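Side-chain contacts in NAD-dependent epimerase/dehydratase (Veillonella parvula DSM 2008, PDB 3R6D), which probably binds a nicotinamide adenine dinucleotide cofactor in a Rossmann-type domain, as expected of an NAD-dependent epimerase/dehydratase: residues 125-128 with 129-133; 140-144 with 145-149; 167-170 with 171-175; 183-186 with 187-191; 195-198 with 199-202. All coordinates share one frame; numbering follows the deposited sequence. Where two conformers were deposited one is given.

Contact 1. Residues 125-128 with 129-133; sequences DNLP and ISYVQ
P128 and the four residues after it show how a helix begins when a proline holds the N-cap position. I129, the first helical residue, starts its side chain away from the loop, though its CB still touches P128; its carbonyl already works for the helix, taking the amide of Q133. S130 follows, with OG in the position between its backbone N and carbonyl carbon (chi1 68°), which brings the hydroxyl 4.0 Å from CB of P128, a contact of packing and not a bond. At Y131 the two segments meet more fully. Its amide makes only a weak bond to P128 O, while CB lies 3.9 Å from CG of the proline ring. Because CG of Y131 stands opposite the backbone N (chi1 -179°), the phenol ring is carried back alongside the loop, where CD2 of Y131 comes 3.9 Å from CD2 of L127; the leucine methyl approaches the ring at a slant. V132 closes the first turn properly: its amide reaches P128 O at 3.2 Å with an N-H...O angle of 165°. The methyl CG2 of V132 sits 3.6 Å from that same P128 O and 4.0 Å from CB of L127, so one branch of the valine lines both the carbonyl and the leucine. The loop thus joins helix 117-125 to helix 129-144, with N126 ND2 still bonded to W122 O of the earlier helix. L127 and Y131 both rest on M108 of strand 102-108, L127 also touches W156 of strand 148-158, and V132 leans on L111.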
loop_
_atom_site.group_PDB
_atom_site.type_symbol
_atom_site.label_atom_id
_atom_site.label_comp_id
_atom_site.label_asym_id
_atom_site.label_seq_id
_atom_site.Cartn_x
_atom_site.Cartn_y
_atom_site.Cartn_z
ATOM N N ASP A 125 -7.332 15.253 14.603
ATOM C CA ASP A 125 -8.706 15.614 14.931
ATOM C C ASP A 125 -9.699 14.765 14.146
ATOM O O ASP A 125 -10.862 14.662 14.520
ATOM C CB ASP A 125 -8.973 17.085 14.601
ATOM C CG ASP A 125 -8.342 18.070 15.591
ATOM O OD1 ASP A 125 -7.768 17.671 16.640
ATOM O OD2 ASP A 125 -8.426 19.290 15.301
ATOM N N ASN A 126 -9.253 14.162 13.047
ATOM C CA ASN A 126 -10.144 13.467 12.117
ATOM C C ASN A 126 -9.884 11.974 11.988
ATOM O O ASN A 126 -10.338 11.334 11.032
ATOM C CB ASN A 126 -10.107 14.172 10.743
ATOM C CG ASN A 126 -10.933 15.444 10.764
ATOM O OD1 ASN A 126 -12.148 15.404 10.547
ATOM N ND2 ASN A 126 -10.302 16.557 11.093
ATOM N N LEU A 127 -9.185 11.418 12.970
ATOM C CA LEU A 127 -8.970 9.977 13.042
ATOM C C LEU A 127 -9.126 9.533 14.476
ATOM O O LEU A 127 -8.706 10.233 15.407
ATOM C CB LEU A 127 -7.542 9.639 12.608
ATOM C CG LEU A 127 -7.234 9.868 11.123
ATOM C CD1 LEU A 127 -5.747 9.742 10.892
ATOM C CD2 LEU A 127 -7.999 8.893 10.211
ATOM N N PRO A 128 -9.682 8.334 14.678
ATOM C CA PRO A 128 -9.726 7.823 16.045
ATOM C C PRO A 128 -8.322 7.456 16.508
ATOM O O PRO A 128 -7.499 7.046 15.695
ATOM C CB PRO A 128 -10.584 6.564 15.947
ATOM C CG PRO A 128 -10.911 6.339 14.536
ATOM C CD PRO A 128 -10.364 7.476 13.697
ATOM N N ILE A 129 -8.059 7.613 17.795
ATOM C CA ILE A 129 -6.762 7.301 18.346
ATOM C C ILE A 129 -6.407 5.849 18.096
ATOM O O ILE A 129 -5.254 5.533 17.788
ATOM C CB ILE A 129 -6.707 7.634 19.868
ATOM C CG1 ILE A 129 -6.758 9.151 20.038
ATOM C CG2 ILE A 129 -5.445 7.038 20.510
ATOM C CD1 ILE A 129 -6.817 9.604 21.523
ATOM N N SER A 130 -7.390 4.964 18.203
ATOM C CA SER A 130 -7.132 3.555 17.993
ATOM C C SER A 130 -6.595 3.312 16.575
ATOM O O SER A 130 -5.779 2.399 16.368
ATOM C CB SER A 130 -8.395 2.726 18.268
ATOM O OG SER A 130 -9.386 2.989 17.293
ATOM N N TYR A 131 -7.126 4.064 15.609
ATOM C CA TYR A 131 -6.719 3.903 14.209
ATOM C C TYR A 131 -5.251 4.312 14.041
ATOM O O TYR A 131 -4.443 3.587 13.423
ATOM C CB TYR A 131 -7.597 4.720 13.271
ATOM C CG TYR A 131 -7.203 4.551 11.810
ATOM C CD1 TYR A 131 -7.655 3.457 11.067
ATOM C CD2 TYR A 131 -6.342 5.449 11.181
ATOM C CE1 TYR A 131 -7.289 3.283 9.758
ATOM C CE2 TYR A 131 -5.982 5.275 9.847
ATOM C CZ TYR A 131 -6.468 4.187 9.151
ATOM O OH TYR A 131 -6.122 3.990 7.829
ATOM N N VAL A 132 -4.905 5.458 14.629
ATOM C CA VAL A 132 -3.532 5.966 14.612
ATOM C C VAL A 132 -2.590 4.967 15.260
ATOM O O VAL A 132 -1.517 4.685 14.750
ATOM C CB VAL A 132 -3.421 7.310 15.328
ATOM C CG1 VAL A 132 -1.978 7.794 15.377
ATOM C CG2 VAL A 132 -4.299 8.299 14.616
ATOM N N GLN A 133 -2.965 4.487 16.441
ATOM C CA GLN A 133 -2.084 3.603 17.181
ATOM C C GLN A 133 -1.865 2.269 16.485
ATOM O O GLN A 133 -0.761 1.747 16.500
ATOM C CB GLN A 133 -2.571 3.454 18.617
ATOM C CG GLN A 133 -2.513 4.838 19.252
ATOM C CD GLN A 133 -2.721 4.878 20.747
ATOM O OE1 GLN A 133 -3.379 4.015 21.326
ATOM N NE2 GLN A 133 -2.162 5.903 21.380
#

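Contact 2. Residues 140-144 with 145-149; sequences NVLRE and SNLNY
The carbonyl of L142 and the side chain of S145 meet where helix 129-144 gives way to the chain leading into strand 148-158. Hydrogen bonds come first. S145 OG donates to L142 O at 2.7 Å, on a lone pair in the carbonyl plane, whereas S145 N reaches the same L142 O at 3.1 Å from well above that plane; a weak bond links S145 N to V141 O. The serine torsion, with OG between the backbone N and carbonyl carbon (chi1 87°), leaves the hydroxyl oxygen to accept from L147 N at 3.0 Å and 160°, an ST turn. Without the hydroxyl, as with an alanine here, L142 O would probably lose its in-plane donor and the L147 amide its acceptor. Apolar contacts follow. CG of L142 packs 3.8 Å from CB of Y149, the two side chains lying alongside and running opposite ways, and CD1 of L142 meets CD1 of L147 at 4.0 Å. Along its phenol end Y149 crosses the aliphatic part of R143, whose CG is 3.7 Å from Y149 OH. Finally, a water donates to R143 O at 2.8 Å and lies at the ring edge, in its plane, 2.6 Å from Y149 OH. Helix 129-144 leads from strand 102-108 to parallel strand 148-158, a beta-alpha-beta crossover closed by this turn. Chemically, one hydroxyl donates to a carbonyl of the last helical turn and accepts from the chain just before the strand, tying the two, while L142 and L147 both pack on V103.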
loop_
_atom_site.group_PDB
_atom_site.type_symbol
_atom_site.label_atom_id
_atom_site.label_comp_id
_atom_site.label_asym_id
_atom_site.label_seq_id
_atom_site.Cartn_x
_atom_site.Cartn_y
_atom_site.Cartn_z
ATOM N N ASN A 140 5.724 -0.247 12.850
ATOM C CA ASN A 140 6.856 -0.729 13.648
ATOM C C ASN A 140 7.156 -2.186 13.378
ATOM O O ASN A 140 8.316 -2.543 13.216
ATOM C CB ASN A 140 6.598 -0.528 15.146
ATOM C CG ASN A 140 6.560 0.940 15.536
ATOM O OD1 ASN A 140 6.956 1.819 14.754
ATOM N ND2 ASN A 140 6.079 1.217 16.749
ATOM N N VAL A 141 6.106 -3.026 13.294
ATOM C CA VAL A 141 6.335 -4.452 13.031
ATOM C C VAL A 141 7.066 -4.609 11.686
ATOM O O VAL A 141 7.995 -5.412 11.542
ATOM C CB VAL A 141 5.020 -5.267 13.042
ATOM C CG1 VAL A 141 5.233 -6.677 12.448
ATOM C CG2 VAL A 141 4.493 -5.374 14.500
ATOM N N LEU A 142 6.606 -3.884 10.659
ATOM C CA LEU A 142 7.225 -4.047 9.342
ATOM C C LEU A 142 8.676 -3.538 9.319
ATOM O O LEU A 142 9.576 -4.198 8.790
ATOM C CB LEU A 142 6.370 -3.409 8.244
ATOM C CG LEU A 142 6.864 -3.620 6.825
ATOM C CD1 LEU A 142 7.052 -5.112 6.475
ATOM C CD2 LEU A 142 5.880 -2.950 5.858
ATOM N N ARG A 143 8.919 -2.386 9.942
ATOM C CA ARG A 143 10.316 -1.873 10.003
ATOM C C ARG A 143 11.295 -2.765 10.780
ATOM O O ARG A 143 12.495 -2.779 10.503
ATOM C CB ARG A 143 10.378 -0.477 10.570
ATOM C CG ARG A 143 9.628 0.513 9.753
ATOM C CD ARG A 143 9.830 1.979 10.300
ATOM N NE ARG A 143 9.600 2.136 11.765
ATOM C CZ ARG A 143 9.544 3.315 12.416
ATOM N NH1 ARG A 143 9.641 4.474 11.759
ATOM N NH2 ARG A 143 9.372 3.343 13.738
ATOM N N GLU A 144 10.785 -3.455 11.786
ATOM C CA GLU A 144 11.573 -4.424 12.579
ATOM C C GLU A 144 11.856 -5.739 11.876
ATOM O O GLU A 144 12.695 -6.532 12.314
ATOM C CB GLU A 144 10.868 -4.720 13.918
ATOM C CG GLU A 144 10.736 -3.507 14.816
ATOM C CD GLU A 144 9.657 -3.682 15.890
ATOM O OE1 GLU A 144 9.019 -4.776 16.004
ATOM O OE2 GLU A 144 9.447 -2.686 16.620
ATOM N N SER A 145 11.095 -6.003 10.812
ATOM C CA SER A 145 11.281 -7.179 10.067
ATOM C C SER A 145 12.552 -7.104 9.297
ATOM O O SER A 145 13.169 -6.023 9.157
ATOM C CB SER A 145 10.089 -7.376 9.147
ATOM O OG SER A 145 10.255 -6.690 7.899
ATOM N N ASN A 146 12.921 -8.239 8.738
ATOM C CA ASN A 146 14.038 -8.320 7.876
ATOM C C ASN A 146 13.670 -8.218 6.388
ATOM O O ASN A 146 14.491 -8.453 5.502
ATOM C CB ASN A 146 14.683 -9.686 8.213
ATOM C CG ASN A 146 13.639 -10.888 8.157
ATOM O OD1 ASN A 146 12.742 -10.875 7.302
ATOM N ND2 ASN A 146 13.737 -11.880 9.082
ATOM N N LEU A 147 12.388 -7.886 6.117
ATOM C CA LEU A 147 11.869 -7.909 4.758
ATOM C C LEU A 147 12.409 -6.727 3.972
ATOM O O LEU A 147 12.740 -5.656 4.546
ATOM C CB LEU A 147 10.326 -7.871 4.740
ATOM C CG LEU A 147 9.672 -9.063 5.427
ATOM C CD1 LEU A 147 8.181 -8.864 5.574
ATOM C CD2 LEU A 147 9.945 -10.371 4.660
ATOM N N ASN A 148 12.467 -6.868 2.650
ATOM C CA ASN A 148 12.795 -5.759 1.800
ATOM C C ASN A 148 11.513 -4.948 1.557
ATOM O O ASN A 148 10.808 -5.134 0.547
ATOM C CB ASN A 148 13.414 -6.206 0.489
ATOM C CG ASN A 148 13.753 -5.030 -0.389
ATOM O OD1 ASN A 148 13.725 -3.884 0.086
ATOM N ND2 ASN A 148 13.977 -5.263 -1.674
ATOM N N TYR A 149 11.191 -4.075 2.524
ATOM C CA TYR A 149 9.942 -3.333 2.528
ATOM C C TYR A 149 10.073 -1.983 1.868
ATOM O O TYR A 149 11.134 -1.327 1.928
ATOM C CB TYR A 149 9.393 -3.182 3.964
ATOM C CG TYR A 149 10.224 -2.284 4.850
ATOM C CD1 TYR A 149 10.047 -0.903 4.809
ATOM C CD2 TYR A 149 11.161 -2.805 5.754
ATOM C CE1 TYR A 149 10.790 -0.043 5.597
ATOM C CE2 TYR A 149 11.916 -1.960 6.569
ATOM C CZ TYR A 149 11.709 -0.576 6.479
ATOM O OH TYR A 149 12.420 0.321 7.271
HETATM O O HOH W 1 13.768 -0.659 9.287
#

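Contact 3. Residues 167-170 with 171-175; sequences ELIP and EGAQF
The carbonyl oxygen of P170 is gripped twice. A173 N donates to P170 O at 3.1 Å with an N-H...O angle of 161°, approaching from above the carbonyl plane, 41° out of it. A water donates a hydrogen bond to P170 O (3.0 Å) and another to A173 O (2.8 Å), so it bridges the two carbonyls across the open end of the turn. Apolar groups close the mouth of the turn: CB of A173 stands 4.0 Å from CD of P170 and 3.8 Å from CG2 of I169. That isoleucine carries most of the remaining packing. With CG1 opposite the carbonyl carbon (chi1 -53°), its two branches part company: the methyl CG2 goes to the returning chain, 3.4 Å from Q174 O and 4.2 Å from CB of F175, while CG1 rides 4.3 Å above the centre of the F175 ring, over one face. F175 is thereby fixed between I169 and neighbours of the fold, meeting the ring of F115 edge-to-face and resting on R153 and T155 of strand 148-158. E171, at the first corner of the bend, sends its carboxylate outward, where OE2 accepts from S205 N near the start of strand 204-209. G172 occupies the next corner with a positive phi, a backbone shape in which a CB would run into the carbonyl O of E171, which is reason enough for glycine. These features define a type II beta turn from P170 to A173, glycine at its third position, which reverses the chain after strand 167-169 has paired antiparallel with strand 204-209.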
loop_
_atom_site.group_PDB
_atom_site.type_symbol
_atom_site.label_atom_id
_atom_site.label_comp_id
_atom_site.label_asym_id
_atom_site.label_seq_id
_atom_site.Cartn_x
_atom_site.Cartn_y
_atom_site.Cartn_z
ATOM N N GLU A 167 4.445 13.350 -5.971
ATOM C CA GLU A 167 5.843 13.477 -5.616
ATOM C C GLU A 167 6.130 12.556 -4.444
ATOM O O GLU A 167 5.229 12.238 -3.638
ATOM C CB GLU A 167 6.203 14.938 -5.293
ATOM C CG GLU A 167 5.356 15.547 -4.170
ATOM C CD GLU A 167 5.652 17.023 -3.943
ATOM O OE1 GLU A 167 6.623 17.559 -4.553
ATOM O OE2 GLU A 167 4.916 17.668 -3.167
ATOM N N LEU A 168 7.384 12.160 -4.346
ATOM C CA LEU A 168 7.853 11.246 -3.314
ATOM C C LEU A 168 8.623 12.048 -2.283
ATOM O O LEU A 168 9.454 12.886 -2.628
ATOM C CB LEU A 168 8.745 10.163 -3.937
ATOM C CG LEU A 168 8.058 9.276 -4.974
ATOM C CD1 LEU A 168 8.975 8.218 -5.536
ATOM C CD2 LEU A 168 6.819 8.599 -4.392
ATOM N N ILE A 169 8.315 11.806 -1.012
ATOM C CA ILE A 169 8.852 12.589 0.100
ATOM C C ILE A 169 9.743 11.707 0.959
ATOM O O ILE A 169 9.248 10.793 1.630
ATOM C CB ILE A 169 7.715 13.203 0.968
ATOM C CG1 ILE A 169 6.728 14.001 0.121
ATOM C CG2 ILE A 169 8.304 14.066 2.107
ATOM C CD1 ILE A 169 7.255 15.186 -0.531
ATOM N N PRO A 170 11.054 11.948 0.926
ATOM C CA PRO A 170 11.939 11.031 1.630
ATOM C C PRO A 170 11.764 11.056 3.145
ATOM O O PRO A 170 11.181 12.013 3.701
ATOM C CB PRO A 170 13.351 11.478 1.197
ATOM C CG PRO A 170 13.251 12.692 0.507
ATOM C CD PRO A 170 11.791 12.951 0.130
ATOM N N GLU A 171 12.302 10.042 3.819
ATOM C CA GLU A 171 12.281 9.992 5.259
ATOM C C GLU A 171 12.966 11.221 5.822
ATOM O O GLU A 171 14.078 11.565 5.376
ATOM C CB GLU A 171 13.063 8.757 5.735
ATOM C CG GLU A 171 12.488 7.527 5.186
ATOM C CD GLU A 171 13.008 6.282 5.850
ATOM O OE1 GLU A 171 13.250 6.246 7.077
ATOM O OE2 GLU A 171 13.162 5.301 5.122
ATOM N N GLY A 172 12.316 11.839 6.807
ATOM C CA GLY A 172 12.862 13.040 7.468
ATOM C C GLY A 172 12.540 14.362 6.775
ATOM O O GLY A 172 12.808 15.431 7.343
ATOM N N ALA A 173 12.029 14.338 5.551
ATOM C CA ALA A 173 11.689 15.577 4.855
ATOM C C ALA A 173 10.321 16.100 5.315
ATOM O O ALA A 173 9.439 15.341 5.733
ATOM C CB ALA A 173 11.688 15.345 3.390
ATOM N N GLN A 174 10.141 17.410 5.257
ATOM C CA GLN A 174 8.819 18.002 5.464
ATOM C C GLN A 174 7.846 17.397 4.494
ATOM O O GLN A 174 8.160 17.237 3.323
ATOM C CB GLN A 174 8.849 19.486 5.119
ATOM C CG GLN A 174 9.802 20.280 5.933
ATOM C CD GLN A 174 9.842 21.713 5.532
ATOM O OE1 GLN A 174 8.811 22.322 5.255
ATOM N NE2 GLN A 174 11.036 22.280 5.540
ATOM N N PHE A 175 6.656 17.074 4.985
ATOM C CA PHE A 175 5.574 16.560 4.131
ATOM C C PHE A 175 4.436 17.578 4.232
ATOM O O PHE A 175 3.656 17.568 5.187
ATOM C CB PHE A 175 5.137 15.185 4.654
ATOM C CG PHE A 175 4.259 14.379 3.712
ATOM C CD1 PHE A 175 4.394 13.007 3.676
ATOM C CD2 PHE A 175 3.198 14.929 2.994
ATOM C CE1 PHE A 175 3.611 12.227 2.879
ATOM C CE2 PHE A 175 2.408 14.117 2.171
ATOM C CZ PHE A 175 2.643 12.743 2.122
HETATM O O HOH W 2 8.742 12.693 5.307
#

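Contact 4. Residues 183-186 with 187-191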
loop_
_atom_site.group_PDB
_atom_site.type_symbol
_atom_site.label_atom_id
_atom_site.label_comp_id
_atom_site.label_asym_id
_atom_site.label_seq_id
_atom_site.Cartn_x
_atom_site.Cartn_y
_atom_site.Cartn_z
ATOM N N GLU A 183 -5.541 7.565 -7.741
ATOM C CA GLU A 183 -4.943 7.328 -9.057
ATOM C C GLU A 183 -3.456 7.681 -9.112
ATOM O O GLU A 183 -2.660 6.925 -9.712
ATOM C CB GLU A 183 -5.754 8.069 -10.127
ATOM C CG GLU A 183 -7.172 7.538 -10.362
ATOM C CD GLU A 183 -8.250 8.197 -9.506
ATOM O OE1 GLU A 183 -7.938 8.858 -8.475
ATOM O OE2 GLU A 183 -9.444 8.042 -9.871
ATOM N N ALA A 184 -3.075 8.788 -8.452
ATOM C CA ALA A 184 -1.651 9.159 -8.364
ATOM C C ALA A 184 -0.858 8.147 -7.556
ATOM O O ALA A 184 0.258 7.786 -7.932
ATOM C CB ALA A 184 -1.508 10.565 -7.786
ATOM N N VAL A 185 -1.436 7.667 -6.449
ATOM C CA VAL A 185 -0.745 6.666 -5.647
ATOM C C VAL A 185 -0.507 5.385 -6.478
ATOM O O VAL A 185 0.578 4.773 -6.429
ATOM C CB VAL A 185 -1.496 6.356 -4.344
ATOM C CG1 VAL A 185 -0.790 5.204 -3.573
ATOM C CG2 VAL A 185 -1.592 7.588 -3.458
ATOM N N VAL A 186 -1.534 4.971 -7.219
ATOM C CA VAL A 186 -1.395 3.798 -8.057
ATOM C C VAL A 186 -0.292 3.942 -9.107
ATOM O O VAL A 186 0.464 3.005 -9.354
ATOM C CB VAL A 186 -2.737 3.405 -8.675
ATOM C CG1 VAL A 186 -2.540 2.358 -9.790
ATOM C CG2 VAL A 186 -3.663 2.835 -7.568
ATOM N N LYS A 187 -0.187 5.122 -9.716
ATOM C CA LYS A 187 0.924 5.399 -10.647
ATOM C C LYS A 187 2.276 5.268 -9.948
ATOM O O LYS A 187 3.218 4.684 -10.514
ATOM C CB LYS A 187 0.793 6.783 -11.288
ATOM C CG LYS A 187 -0.271 6.886 -12.371
ATOM C CD LYS A 187 0.205 6.254 -13.667
ATOM C CE LYS A 187 -0.854 6.360 -14.764
ATOM N NZ LYS A 187 -1.181 7.765 -15.143
ATOM N N ALA A 188 2.380 5.789 -8.724
ATOM C CA ALA A 188 3.640 5.648 -7.988
ATOM C C ALA A 188 3.977 4.163 -7.731
ATOM O O ALA A 188 5.121 3.753 -7.911
ATOM C CB ALA A 188 3.591 6.431 -6.675
ATOM N N ILE A 189 2.977 3.366 -7.331
ATOM C CA ILE A 189 3.224 1.931 -7.096
ATOM C C ILE A 189 3.670 1.250 -8.395
ATOM O O ILE A 189 4.637 0.489 -8.428
ATOM C CB ILE A 189 1.995 1.225 -6.487
ATOM C CG1 ILE A 189 1.613 1.856 -5.131
ATOM C CG2 ILE A 189 2.232 -0.258 -6.389
ATOM C CD1 ILE A 189 0.172 1.591 -4.780
ATOM N N PHE A 190 2.972 1.557 -9.495
ATOM C CA PHE A 190 3.339 1.024 -10.799
ATOM C C PHE A 190 4.808 1.356 -11.093
ATOM O O PHE A 190 5.589 0.504 -11.526
ATOM C CB PHE A 190 2.406 1.633 -11.847
ATOM C CG PHE A 190 2.696 1.200 -13.256
ATOM C CD1 PHE A 190 1.994 0.147 -13.833
ATOM C CD2 PHE A 190 3.661 1.857 -14.001
ATOM C CE1 PHE A 190 2.244 -0.239 -15.166
ATOM C CE2 PHE A 190 3.946 1.459 -15.312
ATOM C CZ PHE A 190 3.226 0.421 -15.880
ATOM N N ASP A 191 5.171 2.622 -10.881
ATOM C CA ASP A 191 6.533 3.076 -11.201
ATOM C C ASP A 191 7.562 2.337 -10.338
ATOM O O ASP A 191 8.613 1.924 -10.846
ATOM C CB ASP A 191 6.651 4.576 -11.029
ATOM C CG ASP A 191 5.882 5.353 -12.090
ATOM O OD1 ASP A 191 5.540 4.758 -13.135
ATOM O OD2 ASP A 191 5.613 6.562 -11.900
#
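V185 lays its CG1 methyl against CD1 of I189 one turn further on, 3.9 Å away, the two side chains crossing at a slant. The example is an ordinary i to i+4 contact on an alpha helix, here helix 182-193 of a Rossmann-type fold, where it follows strand 179-181 and packs against the sheet. V185 and I189 form the inner stripe, meeting L154 and L157, and L152, respectively, all of strand 148-158. A quarter turn round the helix, V186 and F190 face helix 22-28, touching T24 and Y28, and the F190 ring also stacks with H194. Of the smaller residues, A188 sets CB 3.4 Å from V185 O, close against the backbone, and touches Y166. K187 is exposed, while E183 reaches toward the loop with D160 and P161, where its OE1 accepts from D160 N. Beneath these side chains the backbone is regular. K187 N bonds to E183 O at 3.1 Å and A188 N to A184 O at 3.0 Å; I189 N reaches V185 O, and F190 N reaches V186 O, both at 2.9 Å. I189 owes its place to its first torsion: with CG1 beside the backbone N (chi1 -60°), the terminal methyl runs on to the valine, and CG1 itself comes 3.4 Å from V185 O.

Contact 5. Residues 195-198 with 199-202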
loop_
_atom_site.group_PDB
_atom_site.type_symbol
_atom_site.label_atom_id
_atom_site.label_comp_id
_atom_site.label_asym_id
_atom_site.label_seq_id
_atom_site.Cartn_x
_atom_site.Cartn_y
_atom_site.Cartn_z
ATOM N N ALA A 195 10.942 -0.148 -11.547
ATOM C CA ALA A 195 12.233 0.518 -11.302
ATOM C C ALA A 195 13.385 -0.496 -11.313
ATOM O O ALA A 195 13.536 -1.283 -10.384
ATOM C CB ALA A 195 12.178 1.234 -9.939
ATOM N N ALA A 196 14.247 -0.466 -12.327
ATOM C CA ALA A 196 15.394 -1.399 -12.334
ATOM C C ALA A 196 16.296 -1.210 -11.105
ATOM O O ALA A 196 16.757 -2.208 -10.473
ATOM C CB ALA A 196 16.198 -1.240 -13.617
ATOM N N ASP A 197 16.577 0.051 -10.783
ATOM C CA ASP A 197 17.286 0.371 -9.570
ATOM C C ASP A 197 16.255 0.679 -8.496
ATOM O O ASP A 197 15.675 1.749 -8.448
ATOM C CB ASP A 197 18.230 1.547 -9.798
ATOM C CG ASP A 197 19.041 1.916 -8.543
ATOM O OD1 ASP A 197 18.837 1.261 -7.487
ATOM O OD2 ASP A 197 19.839 2.879 -8.598
ATOM N N GLU A 198 16.066 -0.285 -7.614
ATOM C CA GLU A 198 15.072 -0.147 -6.552
ATOM C C GLU A 198 15.697 0.217 -5.208
ATOM O O GLU A 198 15.024 0.163 -4.171
ATOM C CB GLU A 198 14.123 -1.366 -6.465
ATOM C CG GLU A 198 14.751 -2.664 -5.970
ATOM C CD GLU A 198 13.743 -3.797 -5.718
ATOM O OE1 GLU A 198 12.608 -3.770 -6.274
ATOM O OE2 GLU A 198 14.119 -4.754 -4.981
ATOM N N THR A 199 16.966 0.626 -5.215
ATOM C CA THR A 199 17.613 0.999 -3.959
ATOM C C THR A 199 16.900 2.128 -3.187
ATOM O O THR A 199 16.857 2.062 -1.957
ATOM C CB THR A 199 19.125 1.275 -4.116
ATOM O OG1 THR A 199 19.306 2.391 -4.981
ATOM C CG2 THR A 199 19.842 0.047 -4.684
ATOM N N PRO A 200 16.309 3.140 -3.873
ATOM C CA PRO A 200 15.590 4.150 -3.079
ATOM C C PRO A 200 14.363 3.596 -2.350
ATOM O O PRO A 200 13.794 4.299 -1.499
ATOM C CB PRO A 200 15.126 5.187 -4.109
ATOM C CG PRO A 200 16.057 4.999 -5.271
ATOM C CD PRO A 200 16.362 3.516 -5.307
ATOM N N PHE A 201 13.943 2.375 -2.705
ATOM C CA PHE A 201 12.792 1.754 -2.142
ATOM C C PHE A 201 13.131 0.562 -1.254
ATOM O O PHE A 201 12.264 -0.127 -0.773
ATOM C CB PHE A 201 11.867 1.334 -3.284
ATOM C CG PHE A 201 11.546 2.472 -4.200
ATOM C CD1 PHE A 201 10.926 3.621 -3.707
ATOM C CD2 PHE A 201 11.955 2.448 -5.535
ATOM C CE1 PHE A 201 10.710 4.702 -4.513
ATOM C CE2 PHE A 201 11.733 3.532 -6.354
ATOM C CZ PHE A 201 11.105 4.661 -5.851
ATOM N N HIS A 202 14.423 0.295 -1.061
ATOM C CA HIS A 202 14.867 -0.863 -0.311
ATOM C C HIS A 202 14.870 -0.531 1.180
ATOM O O HIS A 202 15.749 0.192 1.657
ATOM C CB HIS A 202 16.293 -1.233 -0.751
ATOM C CG HIS A 202 16.765 -2.555 -0.228
ATOM N ND1 HIS A 202 17.280 -2.741 1.042
ATOM C CD2 HIS A 202 16.766 -3.777 -0.809
ATOM C CE1 HIS A 202 17.567 -4.022 1.215
ATOM N NE2 HIS A 202 17.285 -4.670 0.102
#
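E198, T199 and D197 give up the most surface here, and each works through a different group. D197, its CG opposite the backbone N, swings its carboxylate forward over the next peptide, where OD1 takes the amide of T199 at 3.0 Å and 161°, on the anti side. In one of two modelled conformers, T199 OG1 also donates to D197 OD1, at 2.8 Å on the syn side, and from the same face of the carboxylate plane. E198 contributes its backbone: its carbonyl O accepts from F201 N at 2.9 Å and 149°, the donor standing above the carbonyl plane, while CB of F201 is 3.5 Å from that same E198 O. The E198 carboxylate leaves the contact, its OE1 meeting Y5 OH and R102 NE. F201 finishes the packing, with CB of A195 at the edge of its ring, 4.3 Å from CE2, and CB of P200 over one face. An Asx turn at D197 thus passes straight into a 3-10 turn at 199-201, a compact connection between helix 182-193 and strand 204-209.

The chemistry of the five contacts varies with their depth in the fold. Contact 4 is buried and rests on backbone bonds and aliphatic packing; contact 2 is partly buried and mixes a hydroxyl, a water and leucines; contacts 1, 3 and 5 lie at the surface, where prolines, turns and a carboxylate shape the loops. Contacts 1 and 2 sit at the two ends of helix 129-144, their centres about 23 Å apart. Contacts 2 and 3 reach the same sheet without touching. Contact 5 meets both of these: N148 makes a weak hydrogen bond to E198, and L168 packs on F201. Contact 4 adjoins contact 5 closely in sequence.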